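PDB 5F7V: Lmo0181 protein from Listeria monocytogenes serovar 1/2a, which binds cycloalternan, a cyclic alpha-glucan, as the substrate-binding lipoprotein of what is probably an ABC-type sugar transporter. Local coordinates for residues E37-D42 with S305-A310; P41-N46 with K294-K299; A71-Y76 with M123-S128; K99-S104 with Q109-F114; N283-S288 with K299-M304. One frame throughout, in Å; residues are numbered along the deposited sequence. Where two conformers were deposited one is given.

How the interactions relate
Interactions 3 and 5 lie in the buried core. Interactions 1 and 4 are surface contacts, and interaction 2 is partly buried. Interactions 1, 2 and 5 all use helix 294-306 or its end. Interaction 1 lies just past its C-terminal end, interaction 2 takes its first turns and interaction 5 the middle; Lys299 belongs to both 2 and 5. Interactions 3 and 5 meet in the sheet, where strand 278-287 pairs with strands 71-75 and 119-135, and both reach the same glucose unit. The chemistry follows the place. Amides and water make interaction 1. Apolar carbons make 2 and 5. Two buried carboxylates make interaction 3, and rings with a proline make interaction 4.

Interaction 1: E37-D42 with S305-A310; sequences EKQNPD and SANEEA
Gln39 and Asn307 meet amide to amide at the surface of the solute-binding protein. The two side chains come from opposite directions, with their amide planes 49° apart. Gln39 is extended beyond CG, which carries its OE1 across to Asn307 ND2 at 3.1 Å. The N-H...O angle of 129° makes this a weak hydrogen bond. It is the one direct touch between 37-42 and 305-310.

The firmer part lies on the helix side. Asn307 is the N-cap of helix 308-316. Its CG stands anti to the backbone N (chi1 -179°), and Asn307 OD1 accepts from Ala310 N at 3.1 Å, on a lone pair in the carbonyl plane. Glu309 N adds a weaker bond to the same OD1.

The loose side is wet. Water 1 accepts from Gln39 NE2 at 3.1 Å and donates to Asn307 OD1 at 3.2 Å. It thus bridges the two amides beside their direct bond.

Gln39 ends helix 27-39, and Asn40 is the first residue to leave it. Gln39 and Ala310 both also rest on Phe303 of helix 294-306. The contact thus joins the end of helix 27-39, just before strand 43-49, to the break between helices 294-306 and 308-316.

Interaction 2: P41-N46 with K294-K299; sequences PDIKVN and KEAAFK
Ile43 opens an edge strand of the sheet and packs on helix 294-306, a strand-against-helix contact in the alpha/beta fold of a periplasmic-type binding protein. Ile43 buries the most surface here, followed by Ala296 and Lys299. Its CG1 lies anti to the carbonyl carbon (chi1 -55°), and the chain runs on extended to CD1. Ile43 CD1 reaches Ala296 CB at 3.8 Å. CG1 and CG2 also lie near the same alanine carbon, so the branched side chain covers the alanine with three of its atoms. No hydrogen bond crosses the contact.

Ala296 also touches Thr13 and Ile15 of strand 13-19, the parallel neighbour of strand 43-49. Ile43 is backed in turn by Phe36 of helix 27-39.

Lys299 contributes its aliphatic part. Its side chain crosses that of Ile43 at about a right angle, then bends at the last torsion. Lys299 NZ turns away to Glu295 OE2, one helical turn earlier, in a long, weak ion pair of 3.5 Å. The apolar touch of Lys299 is made nearer the backbone, where Lys299 CD meets Ile43 CD1 at 3.8 Å.

Interaction 3: A71-Y76 with M123-S128; sequences AFELNY and MVESFS. With GLC (alpha-D-glucopyranose), chain B.
Glu73 and Glu125 bring their carboxylates together in the buried sheet of a type 2 periplasmic-binding-protein fold. Their strands, 71-75 and 119-135, both pair with strand 278-287, which runs between them. A classic bulge sets Glu125 and Ser126 together opposite Asn283 of strand 278-287. Each glutamate must reach past that middle strand. Both have CG anti to the backbone N and a chain extended beyond it. For Glu73 chi1 is -154°; its CB points past 123-128 rather than at it, and the extended chain then brings the carboxylate over. The CB of Glu125 points toward 71-76. The side chains cross at about a right angle, and the carboxylate planes are 39° apart.

Glu73 OE2 lies 2.5 Å from Glu125 OE1. At this distance one of the two acids is probably protonated. Other partners steady the pair. Arg314 makes a salt bridge to Glu125 OE2. Ser21 OG hydrogen-bonds Glu73 OE2, and Phe20 N hydrogen-bonds Glu73 OE1.

The sugar site lies at the end of strand 71-75. Asn75 is the N-cap of the following helix, and its CG sits between the backbone N and the carbonyl carbon (chi1 64°). Its side chain caps a backbone N of that helix, and OD1 also hydrogen-bonds Thr78 OG1. The amide nitrogen turns to the ligand. Asn75 ND2 donates to O4 of the bound glucose at 2.9 Å.

Interaction 4: K99-S104 with Q109-F114; sequences KDFDPS and QAYDAF
A proline-on-tyrosine CH-pi contact packs the loop between helix 92-97 and helix 108-112 against the second helix. Pro103 CB sits over one face of the Tyr111 ring, 3.8 Å from its centroid and 20° off the ring normal. Its nearest ring atom is Tyr111 CZ, at 3.6 Å from Pro103 CB. The Tyr111 CG lies anti to the backbone N (chi1 -174°), and the ring reaches out to the proline and to Phe101.

Phe101 comes from the opposite direction. Tyr111 OH lies at the edge of the Phe101 ring, 3.8 Å from Phe101 CE2. Phe101 CZ also meets Tyr111 CE1 at 3.8 Å. Both rings touch Ile95 of helix 92-97. Phe101 also touches Met123 of strand 119-135 and Ala306 of helix 294-306.

The backbone beside Pro103 is held locally. Asp102 OD1 accepts from Ser104 N at 3.0 Å and from Ser104 OG at 2.7 Å. Both donors approach from the same face of the carboxylate plane. A carboxylate oxygen taking the backbone N two residues on is the mark of an Asx turn.

Interaction 5: N283-S288 with K299-M304; sequences NGIGVS and KFASFM. With GLC (alpha-D-glucopyranose), chain B.
Ile285 is the hub of this contact, pointing from strand 278-287 at helix 294-306. Its CG2, anti to the backbone N, meets Ala301 CB at 3.8 Å. CG1 takes the other branch (chi1 -61°) and carries Ile285 CD1 to Met304 CB at 3.7 Å. Met304 CG lies equally near that methyl. The two side chains cross at about a right angle. Ile285 CD1 also approaches Phe300 CE2 obliquely, at 4.3 Å.

The next shell fixes these groups. Met304 bends at chi2 and chi3, and its CG lies over one face of the Phe300 ring, toward the rim. Phe300 also meets Tyr17 and Phe36 edge-to-face. Gly284 and Gly286 pair through the backbone with Leu74 and Phe72.

At the N-terminal end of the segment, Asn283 meets the sugar. Asn283 OD1 accepts from glucose O3 at 2.7 Å, and Asn283 ND2 donates to glucose O2 at 2.8 Å. One amide thus grips two neighbouring hydroxyls. The axes of 283-287 and 299-304 run nearly antiparallel, at 167°. A helix packed on a central sheet, with a sheet strand bordering the ligand cleft, is characteristic of a solute-binding protein lobe.

Interaction 1: E37-D42 with S305-A310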
# COMPACT_ATOMS: atom_id res chain seq x y z
N GLU A 37 -4.52 25.90 -6.89
CA GLU A 37 -4.85 26.88 -7.93
C GLU A 37 -5.06 28.26 -7.34
O GLU A 37 -4.69 29.25 -7.98
CB GLU A 37 -6.03 26.41 -8.74
CG GLU A 37 -5.67 25.20 -9.61
CD GLU A 37 -6.83 24.71 -10.46
OE1 GLU A 37 -8.01 25.12 -10.28
OE2 GLU A 37 -6.58 23.92 -11.39
N LYS A 38 -5.62 28.33 -6.14
CA LYS A 38 -5.77 29.62 -5.48
C LYS A 38 -4.42 30.28 -5.18
O LYS A 38 -4.23 31.49 -5.43
CB LYS A 38 -6.51 29.44 -4.15
CG LYS A 38 -6.57 30.66 -3.24
CD LYS A 38 -7.30 31.82 -3.88
CE LYS A 38 -7.21 33.07 -3.02
NZ LYS A 38 -8.03 34.13 -3.63
N GLN A 39 -3.52 29.46 -4.67
CA GLN A 39 -2.17 29.89 -4.30
C GLN A 39 -1.23 30.02 -5.50
O GLN A 39 -0.17 30.61 -5.36
CB GLN A 39 -1.59 28.94 -3.25
CG GLN A 39 -2.40 28.93 -1.95
CD GLN A 39 -1.84 28.02 -0.86
OE1 GLN A 39 -0.79 27.42 -1.03
NE2 GLN A 39 -2.51 27.92 0.28
N ASN A 40 -1.60 29.46 -6.65
CA ASN A 40 -0.75 29.52 -7.84
C ASN A 40 -1.62 29.90 -9.04
O ASN A 40 -1.95 29.05 -9.87
CB ASN A 40 -0.02 28.19 -8.11
CG ASN A 40 0.88 27.79 -6.97
OD1 ASN A 40 2.08 28.09 -7.00
ND2 ASN A 40 0.34 27.18 -5.95
N PRO A 41 -2.00 31.18 -9.12
CA PRO A 41 -3.06 31.55 -10.10
C PRO A 41 -2.69 31.34 -11.58
O PRO A 41 -3.56 31.38 -12.45
CB PRO A 41 -3.33 33.05 -9.82
CG PRO A 41 -2.20 33.49 -8.99
CD PRO A 41 -1.61 32.31 -8.26
N ASP A 42 -1.41 31.12 -11.86
CA ASP A 42 -0.97 30.93 -13.23
C ASP A 42 -0.96 29.46 -13.65
O ASP A 42 -0.60 29.17 -14.79
CB ASP A 42 0.44 31.51 -13.44
CG ASP A 42 0.49 33.01 -13.50
OD1 ASP A 42 -0.53 33.69 -13.70
OD2 ASP A 42 1.64 33.50 -13.39
N SER A 305 3.35 17.54 -1.48
CA SER A 305 4.25 16.93 -0.53
C SER A 305 4.20 17.60 0.84
O SER A 305 4.10 16.92 1.89
CB SER A 305 5.68 16.98 -1.08
OG SER A 305 6.57 16.34 -0.20
N ALA A 306 4.26 18.92 0.83
CA ALA A 306 4.61 19.68 2.02
C ALA A 306 3.69 20.85 2.34
O ALA A 306 3.83 21.42 3.42
CB ALA A 306 6.06 20.14 1.92
N ASN A 307 2.76 21.23 1.48
CA ASN A 307 1.89 22.35 1.83
C ASN A 307 0.98 22.00 3.02
O ASN A 307 0.37 20.94 3.04
CB ASN A 307 1.09 22.73 0.59
CG ASN A 307 0.17 23.88 0.86
OD1 ASN A 307 -0.93 23.71 1.41
ND2 ASN A 307 0.61 25.06 0.46
N GLU A 308 0.88 22.90 3.98
CA GLU A 308 0.13 22.62 5.22
C GLU A 308 -1.37 22.52 4.99
O GLU A 308 -2.05 21.72 5.62
CB GLU A 308 0.42 23.67 6.26
CG GLU A 308 1.79 23.51 6.90
CD GLU A 308 1.77 23.98 8.35
OE1 GLU A 308 2.50 24.91 8.71
OE2 GLU A 308 0.99 23.42 9.16
N GLU A 309 -1.89 23.33 4.07
CA GLU A 309 -3.30 23.22 3.75
C GLU A 309 -3.59 21.86 3.13
O GLU A 309 -4.61 21.23 3.44
CB GLU A 309 -3.77 24.43 2.91
CG GLU A 309 -5.16 24.36 2.25
CD GLU A 309 -6.33 24.37 3.20
OE1 GLU A 309 -6.18 24.53 4.44
OE2 GLU A 309 -7.47 24.21 2.68
N ALA A 310 -2.73 21.38 2.23
CA ALA A 310 -2.90 20.05 1.67
C ALA A 310 -2.87 18.98 2.76
O ALA A 310 -3.68 18.08 2.76
CB ALA A 310 -1.87 19.76 0.61
O HOH W 1 -1.14 26.59 2.72

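Interaction 2: P41-N46 with K294-K299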
# COMPACT_ATOMS: atom_id res chain seq x y z
N PRO A 41 -2.00 31.18 -9.12
CA PRO A 41 -3.06 31.55 -10.10
C PRO A 41 -2.69 31.34 -11.58
O PRO A 41 -3.56 31.38 -12.45
CB PRO A 41 -3.33 33.05 -9.82
CG PRO A 41 -2.20 33.49 -8.99
CD PRO A 41 -1.61 32.31 -8.26
N ASP A 42 -1.41 31.12 -11.86
CA ASP A 42 -0.97 30.93 -13.23
C ASP A 42 -0.96 29.46 -13.65
O ASP A 42 -0.60 29.17 -14.79
CB ASP A 42 0.44 31.51 -13.44
CG ASP A 42 0.49 33.01 -13.50
OD1 ASP A 42 -0.53 33.69 -13.70
OD2 ASP A 42 1.64 33.50 -13.39
N ILE A 43 -1.32 28.54 -12.76
CA ILE A 43 -1.18 27.10 -13.03
C ILE A 43 -2.52 26.42 -12.84
O ILE A 43 -3.15 26.58 -11.80
CB ILE A 43 -0.10 26.43 -12.14
CG1 ILE A 43 1.26 27.13 -12.25
CG2 ILE A 43 0.03 24.97 -12.53
CD1 ILE A 43 2.28 26.66 -11.25
N LYS A 44 -2.97 25.72 -13.88
CA LYS A 44 -4.18 24.92 -13.87
C LYS A 44 -3.72 23.47 -13.85
O LYS A 44 -2.78 23.14 -14.58
CB LYS A 44 -4.97 25.14 -15.16
CG LYS A 44 -6.30 24.40 -15.18
CD LYS A 44 -7.29 25.07 -16.11
CE LYS A 44 -8.65 24.39 -16.13
NZ LYS A 44 -8.56 22.95 -15.80
N VAL A 45 -4.39 22.62 -13.07
CA VAL A 45 -4.03 21.20 -12.99
C VAL A 45 -5.21 20.36 -13.49
O VAL A 45 -6.30 20.43 -12.93
CB VAL A 45 -3.73 20.77 -11.54
CG1 VAL A 45 -3.27 19.33 -11.45
CG2 VAL A 45 -2.65 21.64 -10.94
N ASN A 46 -4.96 19.56 -14.52
CA ASN A 46 -5.97 18.69 -15.13
C ASN A 46 -5.66 17.27 -14.70
O ASN A 46 -4.68 16.68 -15.16
CB ASN A 46 -5.89 18.82 -16.64
CG ASN A 46 -6.10 20.23 -17.12
OD1 ASN A 46 -7.15 20.82 -16.88
ND2 ASN A 46 -5.13 20.77 -17.83
N LYS A 294 8.10 21.70 -16.45
CA LYS A 294 8.62 21.06 -15.26
C LYS A 294 8.54 21.96 -14.03
O LYS A 294 8.26 21.46 -12.95
CB LYS A 294 10.06 20.62 -15.44
CG LYS A 294 10.25 19.59 -16.54
CD LYS A 294 11.67 19.04 -16.45
CE LYS A 294 11.95 17.89 -17.38
NZ LYS A 294 11.95 18.37 -18.77
N GLU A 295 8.71 23.27 -14.15
CA GLU A 295 8.63 24.12 -12.98
C GLU A 295 7.22 24.05 -12.39
O GLU A 295 7.08 23.89 -11.17
CB GLU A 295 9.01 25.56 -13.34
CG GLU A 295 9.02 26.53 -12.16
CD GLU A 295 9.93 26.15 -11.01
OE1 GLU A 295 10.98 25.51 -11.24
OE2 GLU A 295 9.57 26.50 -9.83
N ALA A 296 6.21 24.19 -13.24
CA ALA A 296 4.83 24.13 -12.77
C ALA A 296 4.49 22.77 -12.18
O ALA A 296 3.82 22.67 -11.16
CB ALA A 296 3.88 24.46 -13.90
N ALA A 297 4.94 21.69 -12.80
CA ALA A 297 4.69 20.32 -12.30
C ALA A 297 5.37 20.11 -10.97
O ALA A 297 4.77 19.54 -10.06
CB ALA A 297 5.15 19.32 -13.34
N PHE A 298 6.60 20.60 -10.84
CA PHE A 298 7.29 20.56 -9.58
C PHE A 298 6.59 21.34 -8.50
O PHE A 298 6.50 20.88 -7.35
CB PHE A 298 8.74 21.05 -9.72
CG PHE A 298 9.44 21.07 -8.40
CD1 PHE A 298 9.87 19.88 -7.82
CD2 PHE A 298 9.54 22.23 -7.67
CE1 PHE A 298 10.43 19.88 -6.55
CE2 PHE A 298 10.12 22.23 -6.42
CZ PHE A 298 10.59 21.05 -5.87
N LYS A 299 6.04 22.50 -8.84
CA LYS A 299 5.34 23.28 -7.82
C LYS A 299 4.12 22.50 -7.30
O LYS A 299 3.82 22.50 -6.11
CB LYS A 299 4.88 24.62 -8.35
CG LYS A 299 6.01 25.62 -8.46
CD LYS A 299 5.43 26.89 -9.07
CE LYS A 299 6.47 27.93 -9.30
NZ LYS A 299 7.16 28.26 -8.03

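Interaction 3: A71-Y76 with M123-S128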
# COMPACT_ATOMS: atom_id res chain seq x y z
N ALA A 71 2.97 15.44 -14.52
CA ALA A 71 3.23 14.96 -13.17
C ALA A 71 2.45 13.66 -13.04
O ALA A 71 1.35 13.55 -13.57
CB ALA A 71 2.77 15.98 -12.15
N PHE A 72 2.98 12.69 -12.30
CA PHE A 72 2.25 11.45 -12.10
C PHE A 72 2.65 10.77 -10.82
O PHE A 72 3.78 10.88 -10.36
CB PHE A 72 2.39 10.50 -13.31
CG PHE A 72 3.78 10.25 -13.78
CD1 PHE A 72 4.55 9.25 -13.27
CD2 PHE A 72 4.32 11.06 -14.78
CE1 PHE A 72 5.83 9.02 -13.75
CE2 PHE A 72 5.61 10.82 -15.27
CZ PHE A 72 6.35 9.77 -14.76
N GLU A 73 1.68 10.07 -10.27
CA GLU A 73 1.84 9.35 -9.01
C GLU A 73 2.58 8.04 -9.22
O GLU A 73 2.37 7.33 -10.21
CB GLU A 73 0.47 9.08 -8.42
CG GLU A 73 0.50 8.93 -6.93
CD GLU A 73 -0.86 8.83 -6.31
OE1 GLU A 73 -1.80 8.35 -6.98
OE2 GLU A 73 -1.01 9.19 -5.12
N LEU A 74 3.42 7.70 -8.26
CA LEU A 74 4.13 6.40 -8.21
C LEU A 74 4.07 5.92 -6.80
O LEU A 74 4.02 6.70 -5.88
CB LEU A 74 5.59 6.49 -8.62
CG LEU A 74 5.80 6.87 -10.08
CD1 LEU A 74 7.27 7.16 -10.32
CD2 LEU A 74 5.30 5.84 -11.05
N ASN A 75 4.03 4.60 -6.66
CA ASN A 75 4.17 3.97 -5.36
C ASN A 75 5.62 3.57 -5.12
O ASN A 75 6.46 3.55 -6.02
CB ASN A 75 3.14 2.83 -5.16
CG ASN A 75 3.31 1.69 -6.12
OD1 ASN A 75 4.14 1.71 -6.99
ND2 ASN A 75 2.46 0.71 -5.95
N TYR A 76 5.90 3.22 -3.87
CA TYR A 76 7.24 2.84 -3.46
C TYR A 76 7.72 1.69 -4.32
O TYR A 76 8.84 1.71 -4.81
CB TYR A 76 7.17 2.45 -1.98
CG TYR A 76 8.47 2.42 -1.18
CD1 TYR A 76 9.70 2.00 -1.70
CD2 TYR A 76 8.45 2.77 0.15
CE1 TYR A 76 10.83 1.98 -0.91
CE2 TYR A 76 9.58 2.79 0.94
CZ TYR A 76 10.77 2.37 0.39
OH TYR A 76 11.90 2.35 1.17
N MET A 123 8.59 13.64 -5.30
CA MET A 123 8.22 14.28 -4.04
C MET A 123 7.19 13.42 -3.33
O MET A 123 6.16 13.08 -3.86
CB MET A 123 7.66 15.66 -4.32
CG MET A 123 8.66 16.59 -4.98
SD MET A 123 10.04 17.10 -3.92
CE MET A 123 9.36 18.53 -3.09
N VAL A 124 7.50 13.11 -2.07
CA VAL A 124 6.63 12.22 -1.32
C VAL A 124 5.31 12.88 -1.01
O VAL A 124 5.25 14.01 -0.53
CB VAL A 124 7.30 11.70 -0.04
CG1 VAL A 124 7.74 12.83 0.89
CG2 VAL A 124 6.37 10.74 0.66
N GLU A 125 4.24 12.18 -1.31
CA GLU A 125 2.87 12.68 -1.20
C GLU A 125 2.15 12.13 0.02
O GLU A 125 1.39 12.85 0.69
CB GLU A 125 2.12 12.27 -2.48
CG GLU A 125 0.67 12.62 -2.47
CD GLU A 125 -0.16 11.81 -3.42
OE1 GLU A 125 0.44 10.86 -4.06
OE2 GLU A 125 -1.35 12.11 -3.52
N SER A 126 2.36 10.86 0.33
CA SER A 126 1.68 10.25 1.46
C SER A 126 2.40 8.98 1.86
O SER A 126 3.23 8.44 1.12
CB SER A 126 0.22 9.93 1.14
OG SER A 126 0.09 8.89 0.18
N PHE A 127 2.11 8.47 3.05
CA PHE A 127 2.56 7.14 3.44
C PHE A 127 1.44 6.42 4.18
O PHE A 127 0.46 7.04 4.64
CB PHE A 127 3.92 7.17 4.15
CG PHE A 127 3.86 7.69 5.56
CD1 PHE A 127 3.98 9.05 5.81
CD2 PHE A 127 3.70 6.84 6.65
CE1 PHE A 127 3.94 9.57 7.09
CE2 PHE A 127 3.65 7.36 7.93
CZ PHE A 127 3.78 8.71 8.13
N SER A 128 1.61 5.11 4.26
CA SER A 128 0.52 4.28 4.79
C SER A 128 1.01 2.91 5.23
O SER A 128 2.16 2.54 4.99
CB SER A 128 -0.55 4.09 3.69
OG SER A 128 -0.05 3.35 2.59
C1 GLC B . -2.06 1.66 -1.43
C2 GLC B . -0.95 2.68 -1.28
C3 GLC B . 0.17 2.37 -2.26
C4 GLC B . 0.61 0.92 -2.13
C5 GLC B . -0.58 -0.01 -2.32
C6 GLC B . -0.23 -1.48 -2.08
O2 GLC B . -1.50 3.98 -1.51
O3 GLC B . 1.26 3.23 -1.93
O4 GLC B . 1.53 0.65 -3.19
O5 GLC B . -1.59 0.32 -1.33
O6 GLC B . -1.51 -2.15 -2.12

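Interaction 4: K99-S104 with Q109-F114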
# COMPACT_ATOMS: atom_id res chain seq x y z
N LYS A 99 13.29 27.24 -1.68
CA LYS A 99 14.14 27.67 -0.57
C LYS A 99 13.63 27.34 0.81
O LYS A 99 14.41 27.09 1.73
CB LYS A 99 14.35 29.18 -0.59
CG LYS A 99 14.98 29.80 -1.81
CD LYS A 99 16.15 29.00 -2.37
CE LYS A 99 17.32 28.77 -1.42
NZ LYS A 99 18.30 27.94 -2.19
N ASP A 100 12.32 27.37 0.92
CA ASP A 100 11.65 27.09 2.17
C ASP A 100 11.34 25.60 2.37
O ASP A 100 11.07 25.24 3.52
CB ASP A 100 10.33 27.84 2.24
CG ASP A 100 9.39 27.39 1.15
OD1 ASP A 100 9.81 27.61 -0.02
OD2 ASP A 100 8.31 26.85 1.44
N PHE A 101 11.31 24.75 1.33
CA PHE A 101 11.03 23.31 1.48
C PHE A 101 12.11 22.71 2.36
O PHE A 101 13.30 22.93 2.13
CB PHE A 101 10.96 22.58 0.10
CG PHE A 101 10.82 21.08 0.16
CD1 PHE A 101 9.61 20.46 0.49
CD2 PHE A 101 11.89 20.26 -0.16
CE1 PHE A 101 9.48 19.09 0.53
CE2 PHE A 101 11.77 18.87 -0.15
CZ PHE A 101 10.57 18.30 0.23
N ASP A 102 11.67 21.99 3.38
CA ASP A 102 12.57 21.48 4.41
C ASP A 102 12.25 19.99 4.53
O ASP A 102 11.35 19.57 5.25
CB ASP A 102 12.41 22.23 5.74
CG ASP A 102 13.31 21.68 6.83
OD1 ASP A 102 14.07 20.71 6.61
OD2 ASP A 102 13.29 22.21 7.96
N PRO A 103 12.99 19.13 3.82
CA PRO A 103 12.65 17.71 3.93
C PRO A 103 12.89 17.06 5.31
O PRO A 103 12.38 15.96 5.55
CB PRO A 103 13.44 17.07 2.79
CG PRO A 103 14.50 18.01 2.46
CD PRO A 103 14.04 19.39 2.83
N SER A 104 13.60 17.74 6.22
CA SER A 104 13.78 17.22 7.57
C SER A 104 12.49 17.19 8.39
O SER A 104 12.44 16.54 9.42
CB SER A 104 14.88 17.95 8.36
OG SER A 104 14.48 19.23 8.81
N GLN A 109 11.58 7.80 5.84
CA GLN A 109 11.42 6.61 5.02
C GLN A 109 10.57 6.92 3.78
O GLN A 109 10.86 6.45 2.70
CB GLN A 109 10.79 5.48 5.83
CG GLN A 109 11.72 4.90 6.88
CD GLN A 109 11.92 5.86 8.02
OE1 GLN A 109 10.98 6.44 8.56
NE2 GLN A 109 13.17 6.08 8.36
N ALA A 110 9.55 7.74 3.94
CA ALA A 110 8.68 8.07 2.83
C ALA A 110 9.39 8.97 1.84
O ALA A 110 9.28 8.77 0.65
CB ALA A 110 7.41 8.72 3.36
N TYR A 111 10.17 9.92 2.35
CA TYR A 111 10.94 10.81 1.46
C TYR A 111 11.99 10.03 0.69
O TYR A 111 12.17 10.20 -0.54
CB TYR A 111 11.57 11.95 2.28
CG TYR A 111 12.27 13.00 1.46
CD1 TYR A 111 11.56 13.85 0.61
CD2 TYR A 111 13.64 13.15 1.50
CE1 TYR A 111 12.19 14.83 -0.15
CE2 TYR A 111 14.27 14.13 0.74
CZ TYR A 111 13.54 14.96 -0.07
OH TYR A 111 14.10 15.95 -0.86
N ASP A 112 12.70 9.16 1.41
CA ASP A 112 13.79 8.38 0.82
C ASP A 112 13.33 7.36 -0.23
O ASP A 112 14.14 6.90 -1.04
CB ASP A 112 14.58 7.65 1.90
CG ASP A 112 15.41 8.56 2.80
OD1 ASP A 112 15.59 9.76 2.47
OD2 ASP A 112 15.85 8.02 3.85
N ALA A 113 12.05 7.01 -0.22
CA ALA A 113 11.51 6.03 -1.15
C ALA A 113 11.65 6.46 -2.60
O ALA A 113 11.62 5.60 -3.50
CB ALA A 113 10.04 5.78 -0.84
N PHE A 114 11.82 7.77 -2.82
CA PHE A 114 11.82 8.35 -4.15
C PHE A 114 13.18 8.88 -4.55
O PHE A 114 13.27 9.75 -5.38
CB PHE A 114 10.68 9.37 -4.32
CG PHE A 114 9.36 8.73 -4.00
CD1 PHE A 114 8.76 7.89 -4.91
CD2 PHE A 114 8.76 8.90 -2.76
CE1 PHE A 114 7.61 7.21 -4.60
CE2 PHE A 114 7.62 8.24 -2.45
CZ PHE A 114 7.05 7.38 -3.37

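Interaction 5: N283-S288 with K299-M304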
# COMPACT_ATOMS: atom_id res chain seq x y z
N ASN A 283 3.41 6.96 -1.42
CA ASN A 283 3.20 7.48 -2.77
C ASN A 283 3.96 8.76 -2.97
O ASN A 283 4.09 9.54 -2.03
CB ASN A 283 1.72 7.72 -2.97
CG ASN A 283 0.94 6.41 -2.87
OD1 ASN A 283 1.33 5.42 -3.46
ND2 ASN A 283 -0.18 6.41 -2.15
N GLY A 284 4.43 8.96 -4.19
CA GLY A 284 5.22 10.12 -4.57
C GLY A 284 4.73 10.64 -5.89
O GLY A 284 4.07 9.92 -6.64
N ILE A 285 5.07 11.87 -6.19
CA ILE A 285 4.74 12.48 -7.48
C ILE A 285 6.05 12.77 -8.18
O ILE A 285 6.94 13.43 -7.65
CB ILE A 285 3.88 13.72 -7.31
CG1 ILE A 285 2.57 13.35 -6.63
CG2 ILE A 285 3.68 14.40 -8.64
CD1 ILE A 285 1.70 14.53 -6.27
N GLY A 286 6.13 12.23 -9.39
CA GLY A 286 7.23 12.42 -10.31
C GLY A 286 6.88 13.40 -11.40
O GLY A 286 5.71 13.64 -11.66
N VAL A 287 7.90 13.98 -12.01
CA VAL A 287 7.74 14.93 -13.12
C VAL A 287 8.31 14.26 -14.35
O VAL A 287 9.41 13.68 -14.31
CB VAL A 287 8.46 16.25 -12.82
CG1 VAL A 287 8.37 17.22 -13.99
CG2 VAL A 287 7.84 16.87 -11.58
N SER A 288 7.57 14.25 -15.45
CA SER A 288 8.09 13.65 -16.68
C SER A 288 9.37 14.33 -17.15
O SER A 288 9.47 15.54 -17.25
CB SER A 288 7.06 13.74 -17.80
OG SER A 288 7.64 13.35 -19.03
N LYS A 299 6.04 22.50 -8.84
CA LYS A 299 5.34 23.28 -7.82
C LYS A 299 4.12 22.50 -7.30
O LYS A 299 3.82 22.50 -6.11
CB LYS A 299 4.88 24.62 -8.35
CG LYS A 299 6.01 25.62 -8.46
CD LYS A 299 5.43 26.89 -9.07
CE LYS A 299 6.47 27.93 -9.30
NZ LYS A 299 7.16 28.26 -8.03
N PHE A 300 3.42 21.83 -8.20
CA PHE A 300 2.30 21.01 -7.77
C PHE A 300 2.79 19.82 -6.93
O PHE A 300 2.20 19.53 -5.86
CB PHE A 300 1.52 20.51 -8.99
CG PHE A 300 0.36 19.63 -8.60
CD1 PHE A 300 -0.71 20.18 -7.92
CD2 PHE A 300 0.40 18.25 -8.81
CE1 PHE A 300 -1.77 19.37 -7.52
CE2 PHE A 300 -0.65 17.46 -8.44
CZ PHE A 300 -1.73 18.01 -7.78
N ALA A 301 3.85 19.12 -7.35
CA ALA A 301 4.40 18.04 -6.55
C ALA A 301 4.83 18.48 -5.17
O ALA A 301 4.60 17.77 -4.18
CB ALA A 301 5.57 17.36 -7.29
N SER A 302 5.48 19.64 -5.11
CA SER A 302 5.95 20.19 -3.85
C SER A 302 4.77 20.55 -2.94
O SER A 302 4.79 20.28 -1.74
CB SER A 302 6.86 21.39 -4.11
OG SER A 302 7.33 21.89 -2.86
N PHE A 303 3.74 21.18 -3.50
CA PHE A 303 2.51 21.48 -2.77
C PHE A 303 1.91 20.21 -2.16
O PHE A 303 1.57 20.14 -0.98
CB PHE A 303 1.50 22.18 -3.72
CG PHE A 303 0.13 22.39 -3.14
CD1 PHE A 303 -0.84 21.40 -3.25
CD2 PHE A 303 -0.20 23.58 -2.50
CE1 PHE A 303 -2.11 21.59 -2.71
CE2 PHE A 303 -1.49 23.75 -1.98
CZ PHE A 303 -2.44 22.76 -2.09
N MET A 304 1.76 19.19 -2.96
CA MET A 304 1.15 17.95 -2.50
C MET A 304 2.04 17.36 -1.43
O MET A 304 1.52 16.76 -0.50
CB MET A 304 0.98 16.99 -3.67
CG MET A 304 -0.10 17.38 -4.63
SD MET A 304 -1.76 17.29 -3.98
CE MET A 304 -2.11 15.53 -4.17
C1 GLC B . -2.06 1.66 -1.43
C2 GLC B . -0.95 2.68 -1.28
C3 GLC B . 0.17 2.37 -2.26
C4 GLC B . 0.61 0.92 -2.13
C5 GLC B . -0.58 -0.01 -2.32
C6 GLC B . -0.23 -1.48 -2.08
O2 GLC B . -1.50 3.98 -1.51
O3 GLC B . 1.26 3.23 -1.93
O4 GLC B . 1.53 0.65 -3.19
O5 GLC B . -1.59 0.32 -1.33
O6 GLC B . -1.51 -2.15 -2.12